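Local coordinates for protein hypothetical aldose 1-epimerase (Klebsiella pneumoniae subsp. pneumoniae MGH 78578, PDB 3TY1) that is of unknown function but belongs to the galactose mutarotase clan and probably binds carbohydrate, perhaps as an aldose 1-epimerase, at residues 46-51 / 88-93; 72-77 / 111-116. One frame throughout, in Å; residues are numbered along the deposited sequence. Where two conformers were deposited one is given.

Overall arrangement
Both contacts tie the six-stranded antiparallel sheet of a supersandwich fold to chain that follows it. Both are partly buried: interaction 1 (46-51 / 88-93) is the more peripheral, its centre about 18 Å from the centre of the chain, and it lies close to the other two subunits; interaction 2 (72-77 / 111-116) is about 8 Å from that centre and neither of its segments touches another chain. Their chemistry differs accordingly: two side-chain-to-carbonyl hydrogen bonds serve interaction 1, while interaction 2 combines apolar packing with a weak backbone bond and a water bridge. They meet where Leu-72 CD1 packs at 3.7 Å on Ile-50 CG2 and also touches Val-90 CG2.

Interaction 1: residues 46-51 / 88-93; sequences EGSKIL and KEVVNP
The entry of strand 49-55, in the six-stranded sheet of this galactose-mutarotase-like supersandwich, is met by the loop that runs from strand 79-81 to helix 100-103. The closest packing is at Ser-48, whose CA lies 5.2 Å from the CA of Asn-92. With OG anti to its own carbonyl carbon (chi1 -70°), Ser-48 gives its hydroxyl proton to Val-90 O, OG to O 2.7 Å, arriving from above the carbonyl plane and not along a lone pair. Ser-48 OG also sits near Asn-92 N, but the angle is too poor for a hydrogen bond. Beside that bond to Val-90, Val-90 CG1 rests against Ser-48 CB at 3.9 Å.

Packing is looser where Ile-50 and Val-90 cross at about a right angle and meet through CG2 methyls 4.2 Å apart. The Glu-46 end is more open to solvent, yet tied by an amide bond. Glu-46 CB points away from the loop, and its OE2 bonds His-41 ND1. The second subunit packs nearby through its Asp-15. Asn-92 CG is anti to the backbone N, and OD1 bonds Ala-94 N, which helps fix the amide's rotation; ND2 then donates to Glu-46 O at 3.0 Å, in the carbonyl plane.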
loop_
_atom_site.group_PDB
_atom_site.type_symbol
_atom_site.label_atom_id
_atom_site.label_comp_id
_atom_site.label_asym_id
_atom_site.label_seq_id
_atom_site.Cartn_x
_atom_site.Cartn_y
_atom_site.Cartn_z
ATOM N N GLU A 46 2.146 6.691 -10.568
ATOM C CA GLU A 46 3.049 5.735 -11.191
ATOM C C GLU A 46 2.370 4.379 -11.437
ATOM O O GLU A 46 1.870 3.772 -10.518
ATOM C CB GLU A 46 4.311 5.507 -10.359
ATOM C CG GLU A 46 5.302 4.498 -11.009
ATOM C CD GLU A 46 5.719 4.853 -12.474
ATOM O OE1 GLU A 46 6.078 6.008 -12.728
ATOM O OE2 GLU A 46 5.720 3.973 -13.347
ATOM N N GLY A 47 2.305 3.977 -12.695
ATOM C CA GLY A 47 1.705 2.695 -13.073
ATOM C C GLY A 47 0.204 2.729 -13.317
ATOM O O GLY A 47 -0.325 1.759 -13.789
ATOM N N SER A 48 -0.476 3.839 -13.011
ATOM C CA SER A 48 -1.903 3.960 -13.236
ATOM C C SER A 48 -2.218 3.987 -14.709
ATOM O O SER A 48 -1.492 4.597 -15.472
ATOM C CB SER A 48 -2.456 5.244 -12.632
ATOM O OG SER A 48 -2.439 5.178 -11.210
ATOM N N LYS A 49 -3.301 3.319 -15.113
ATOM C CA LYS A 49 -3.725 3.377 -16.511
ATOM C C LYS A 49 -4.975 4.240 -16.705
ATOM O O LYS A 49 -5.841 4.312 -15.818
ATOM C CB LYS A 49 -4.048 1.997 -16.980
ATOM C CG LYS A 49 -2.905 1.002 -17.025
ATOM C CD LYS A 49 -3.422 -0.409 -17.351
ATOM C CE LYS A 49 -4.048 -1.117 -16.118
ATOM N NZ LYS A 49 -4.661 -2.427 -16.455
ATOM N N ILE A 50 -5.045 4.888 -17.862
ATOM C CA ILE A 50 -6.269 5.510 -18.354
ATOM C C ILE A 50 -6.606 4.880 -19.695
ATOM O O ILE A 50 -5.704 4.403 -20.428
ATOM C CB ILE A 50 -6.215 7.062 -18.483
ATOM C CG1 ILE A 50 -5.065 7.538 -19.342
ATOM C CG2 ILE A 50 -6.202 7.693 -17.071
ATOM C CD1 ILE A 50 -5.146 9.032 -19.672
ATOM N N LEU A 51 -7.904 4.849 -19.993
ATOM C CA LEU A 51 -8.389 4.300 -21.247
ATOM C C LEU A 51 -9.398 5.311 -21.763
ATOM O O LEU A 51 -10.361 5.653 -21.054
ATOM C CB LEU A 51 -8.981 2.911 -21.023
ATOM C CG LEU A 51 -9.667 2.175 -22.162
ATOM C CD1 LEU A 51 -8.742 1.970 -23.323
ATOM C CD2 LEU A 51 -10.192 0.773 -21.605
ATOM N N LYS A 88 -5.071 16.046 -8.545
ATOM C CA LYS A 88 -4.879 16.140 -9.986
ATOM C C LYS A 88 -4.361 14.832 -10.588
ATOM O O LYS A 88 -4.530 14.587 -11.765
ATOM C CB LYS A 88 -3.896 17.247 -10.325
ATOM C CG LYS A 88 -4.241 18.612 -9.782
ATOM C CD LYS A 88 -5.444 19.223 -10.396
ATOM C CE LYS A 88 -5.720 20.649 -9.818
ATOM N NZ LYS A 88 -7.218 20.991 -9.965
ATOM N N GLU A 89 -3.775 13.978 -9.785
ATOM C CA GLU A 89 -3.216 12.719 -10.274
ATOM C C GLU A 89 -4.278 11.602 -10.294
ATOM O O GLU A 89 -5.225 11.654 -9.526
ATOM C CB GLU A 89 -2.064 12.338 -9.338
ATOM C CG GLU A 89 -0.874 13.329 -9.628
ATOM C CD GLU A 89 0.334 13.168 -8.727
ATOM O OE1 GLU A 89 0.372 12.242 -7.864
ATOM O OE2 GLU A 89 1.232 14.028 -8.888
ATOM N N VAL A 90 -4.063 10.628 -11.180
ATOM C CA VAL A 90 -4.810 9.394 -11.238
ATOM C C VAL A 90 -4.054 8.457 -10.274
ATOM O O VAL A 90 -3.117 7.734 -10.678
ATOM C CB VAL A 90 -4.860 8.849 -12.684
ATOM C CG1 VAL A 90 -5.661 7.500 -12.749
ATOM C CG2 VAL A 90 -5.446 9.959 -13.657
ATOM N N VAL A 91 -4.479 8.470 -9.010
ATOM C CA VAL A 91 -3.712 7.843 -7.941
ATOM C C VAL A 91 -3.796 6.329 -8.029
ATOM O O VAL A 91 -4.904 5.737 -8.046
ATOM C CB VAL A 91 -4.117 8.364 -6.565
ATOM C CG1 VAL A 91 -3.322 7.679 -5.433
ATOM C CG2 VAL A 91 -3.999 9.921 -6.530
ATOM N N ASN A 92 -2.626 5.689 -8.104
ATOM C CA ASN A 92 -2.561 4.229 -8.122
ATOM C C ASN A 92 -3.013 3.808 -6.714
ATOM O O ASN A 92 -2.465 4.287 -5.727
ATOM C CB ASN A 92 -1.143 3.769 -8.355
ATOM C CG ASN A 92 -1.007 2.256 -8.523
ATOM O OD1 ASN A 92 -1.589 1.473 -7.774
ATOM N ND2 ASN A 92 -0.125 1.851 -9.453
ATOM N N PRO A 93 -4.007 2.895 -6.602
ATOM C CA PRO A 93 -4.439 2.467 -5.247
ATOM C C PRO A 93 -3.327 1.936 -4.312
ATOM O O PRO A 93 -3.515 1.961 -3.100
ATOM C CB PRO A 93 -5.422 1.354 -5.558
ATOM C CG PRO A 93 -6.044 1.784 -6.837
ATOM C CD PRO A 93 -4.897 2.332 -7.636
#

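Interaction 2: residues 72-77 / 111-116; sequences LRIEGF and NEMMVR
Met-113, a selenomethionine, has CG anti to its backbone N (chi1 -179°); the bend at chi2 sets SE beside Ile-74 and the bend at chi3 turns CE away from 72-77. Ile-74 CG1, anti to its own carbonyl carbon, comes within 3.8 Å of that SE, the two side chains crossing obliquely. Leu-72 likewise sets CG anti to its carbonyl carbon (chi1 -62°); CB leaves the backbone away from 111-116, yet CD2 reaches Glu-112 CG at 3.6 Å. This touch uses the aliphatic part of Glu-112: its chain bends at chi2, and the carboxylate is held by Asn-70 and by a salt bridge to Arg-67, while OE1 accepts Asn-111 N from above the carboxylate plane.

Between these side chains the backbones approach at Leu-72 and Glu-112, CA to CA 4.4 Å. Met-113 N donates to Leu-72 O, but the bond is weak, at 3.3 Å with an N-H...O angle of 134°. A water lies 2.8 Å from Leu-72 O and 2.9 Å from Asn-111 O, bridging the two carbonyls. Leu-72 and Arg-73 form a classic beta bulge opposite Thr-62 of neighbouring strand 60-64, and Met-113 and Met-114 one opposite Leu-71. The contact thus joins the chain before strand 114-119 to strand 70-76 through a few side-chain touches, a weak backbone bond and a bridging water; the weak bond alone probably fixes the register only loosely.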
loop_
_atom_site.group_PDB
_atom_site.type_symbol
_atom_site.label_atom_id
_atom_site.label_comp_id
_atom_site.label_asym_id
_atom_site.label_seq_id
_atom_site.Cartn_x
_atom_site.Cartn_y
_atom_site.Cartn_z
ATOM N N LEU A 72 -13.405 9.223 -15.486
ATOM C CA LEU A 72 -12.672 10.415 -15.048
ATOM C C LEU A 72 -13.268 11.715 -15.588
ATOM O O LEU A 72 -13.442 12.697 -14.859
ATOM C CB LEU A 72 -11.221 10.324 -15.506
ATOM C CG LEU A 72 -10.345 9.167 -14.976
ATOM C CD1 LEU A 72 -8.849 9.453 -15.207
ATOM C CD2 LEU A 72 -10.545 8.841 -13.565
ATOM N N ARG A 73 -13.622 11.685 -16.861
ATOM C CA ARG A 73 -14.079 12.881 -17.552
ATOM C C ARG A 73 -14.762 12.524 -18.864
ATOM O O ARG A 73 -14.424 11.539 -19.535
ATOM C CB ARG A 73 -12.904 13.848 -17.793
ATOM C CG ARG A 73 -13.258 15.165 -18.454
ATOM C CD ARG A 73 -11.956 16.018 -18.654
ATOM N NE ARG A 73 -11.513 16.618 -17.399
ATOM C CZ ARG A 73 -10.352 17.255 -17.218
ATOM N NH1 ARG A 73 -9.464 17.368 -18.201
ATOM N NH2 ARG A 73 -10.086 17.779 -16.036
ATOM N N ILE A 74 -15.798 13.312 -19.173
ATOM C CA ILE A 74 -16.564 13.196 -20.420
ATOM C C ILE A 74 -16.566 14.593 -21.024
ATOM O O ILE A 74 -16.961 15.516 -20.340
ATOM C CB ILE A 74 -17.991 12.772 -20.186
ATOM C CG1 ILE A 74 -18.128 11.556 -19.235
ATOM C CG2 ILE A 74 -18.692 12.534 -21.547
ATOM C CD1 ILE A 74 -17.596 10.283 -19.817
ATOM N N GLU A 75 -16.079 14.762 -22.262
ATOM C CA GLU A 75 -15.960 16.069 -22.901
ATOM C C GLU A 75 -16.534 16.007 -24.307
ATOM O O GLU A 75 -16.248 15.079 -25.062
ATOM C CB GLU A 75 -14.486 16.552 -23.053
ATOM C CG GLU A 75 -13.599 16.515 -21.793
ATOM C CD GLU A 75 -12.038 16.422 -22.063
ATOM O OE1 GLU A 75 -11.467 15.323 -22.429
ATOM O OE2 GLU A 75 -11.366 17.457 -21.834
ATOM N N GLY A 76 -17.282 17.042 -24.681
ATOM C CA GLY A 76 -17.795 17.160 -26.029
ATOM C C GLY A 76 -18.860 18.225 -26.138
ATOM O O GLY A 76 -19.361 18.738 -25.124
ATOM N N PHE A 77 -19.184 18.567 -27.372
ATOM C CA PHE A 77 -20.244 19.514 -27.679
ATOM C C PHE A 77 -20.129 20.854 -26.929
ATOM O O PHE A 77 -21.144 21.437 -26.560
ATOM C CB PHE A 77 -21.597 18.839 -27.422
ATOM C CG PHE A 77 -21.782 17.550 -28.196
ATOM C CD1 PHE A 77 -22.231 17.580 -29.520
ATOM C CD2 PHE A 77 -21.469 16.309 -27.619
ATOM C CE1 PHE A 77 -22.422 16.392 -30.244
ATOM C CE2 PHE A 77 -21.629 15.112 -28.343
ATOM C CZ PHE A 77 -22.114 15.161 -29.669
ATOM N N ASN A 111 -11.205 12.483 -7.688
ATOM C CA ASN A 111 -11.329 13.508 -8.710
ATOM C C ASN A 111 -12.229 13.152 -9.912
ATOM O O ASN A 111 -12.320 13.909 -10.870
ATOM C CB ASN A 111 -9.941 13.897 -9.182
ATOM C CG ASN A 111 -9.202 12.737 -9.827
ATOM O OD1 ASN A 111 -9.816 11.718 -10.248
ATOM N ND2 ASN A 111 -7.889 12.918 -9.987
ATOM N N GLU A 112 -12.967 12.060 -9.793
ATOM C CA GLU A 112 -13.654 11.476 -10.924
ATOM C C GLU A 112 -15.066 12.026 -11.150
ATOM O O GLU A 112 -15.718 12.519 -10.248
ATOM C CB GLU A 112 -13.722 9.951 -10.731
ATOM C CG GLU A 112 -12.390 9.258 -10.547
ATOM C CD GLU A 112 -11.983 8.983 -9.088
ATOM O OE1 GLU A 112 -12.303 9.780 -8.181
ATOM O OE2 GLU A 112 -11.332 7.956 -8.856
HETATM N N MSE A 113 -15.494 11.899 -12.394
HETATM C CA MSE A 113 -16.820 12.193 -12.850
HETATM C C MSE A 113 -17.798 11.097 -12.388
HETATM O O MSE A 113 -18.951 11.404 -12.089
HETATM C CB MSE A 113 -16.817 12.338 -14.372
HETATM C CG MSE A 113 -18.150 12.665 -14.976
HETATM SE SE MSE A 113 -19.175 11.103 -15.589
HETATM C CE MSE A 113 -20.711 11.497 -14.734
HETATM N N MSE A 114 -17.371 9.832 -12.356
HETATM C CA MSE A 114 -18.262 8.747 -11.852
HETATM C C MSE A 114 -17.441 7.689 -11.093
HETATM O O MSE A 114 -16.585 7.051 -11.677
HETATM C CB MSE A 114 -19.102 8.122 -13.001
HETATM C CG MSE A 114 -20.441 7.474 -12.600
HETATM SE SE MSE A 114 -20.183 5.897 -11.514
HETATM C CE MSE A 114 -19.374 4.751 -12.871
ATOM N N VAL A 115 -17.696 7.562 -9.790
ATOM C CA VAL A 115 -17.086 6.556 -8.939
ATOM C C VAL A 115 -18.122 5.529 -8.499
ATOM O O VAL A 115 -19.161 5.914 -7.988
ATOM C CB VAL A 115 -16.526 7.155 -7.633
ATOM C CG1 VAL A 115 -15.845 6.017 -6.815
ATOM C CG2 VAL A 115 -15.571 8.264 -7.932
ATOM N N ARG A 116 -17.855 4.234 -8.698
ATOM C CA ARG A 116 -18.737 3.202 -8.140
ATOM C C ARG A 116 -18.360 3.096 -6.669
ATOM O O ARG A 116 -17.261 2.669 -6.353
ATOM C CB ARG A 116 -18.546 1.880 -8.871
ATOM C CG ARG A 116 -19.104 1.922 -10.301
ATOM C CD ARG A 116 -18.741 0.673 -11.134
ATOM N NE ARG A 116 -19.231 0.747 -12.521
ATOM C CZ ARG A 116 -18.574 1.338 -13.531
ATOM N NH1 ARG A 116 -17.447 1.957 -13.310
ATOM N NH2 ARG A 116 -19.072 1.329 -14.779
HETATM O O HOH W 1 -13.814 14.871 -13.114
#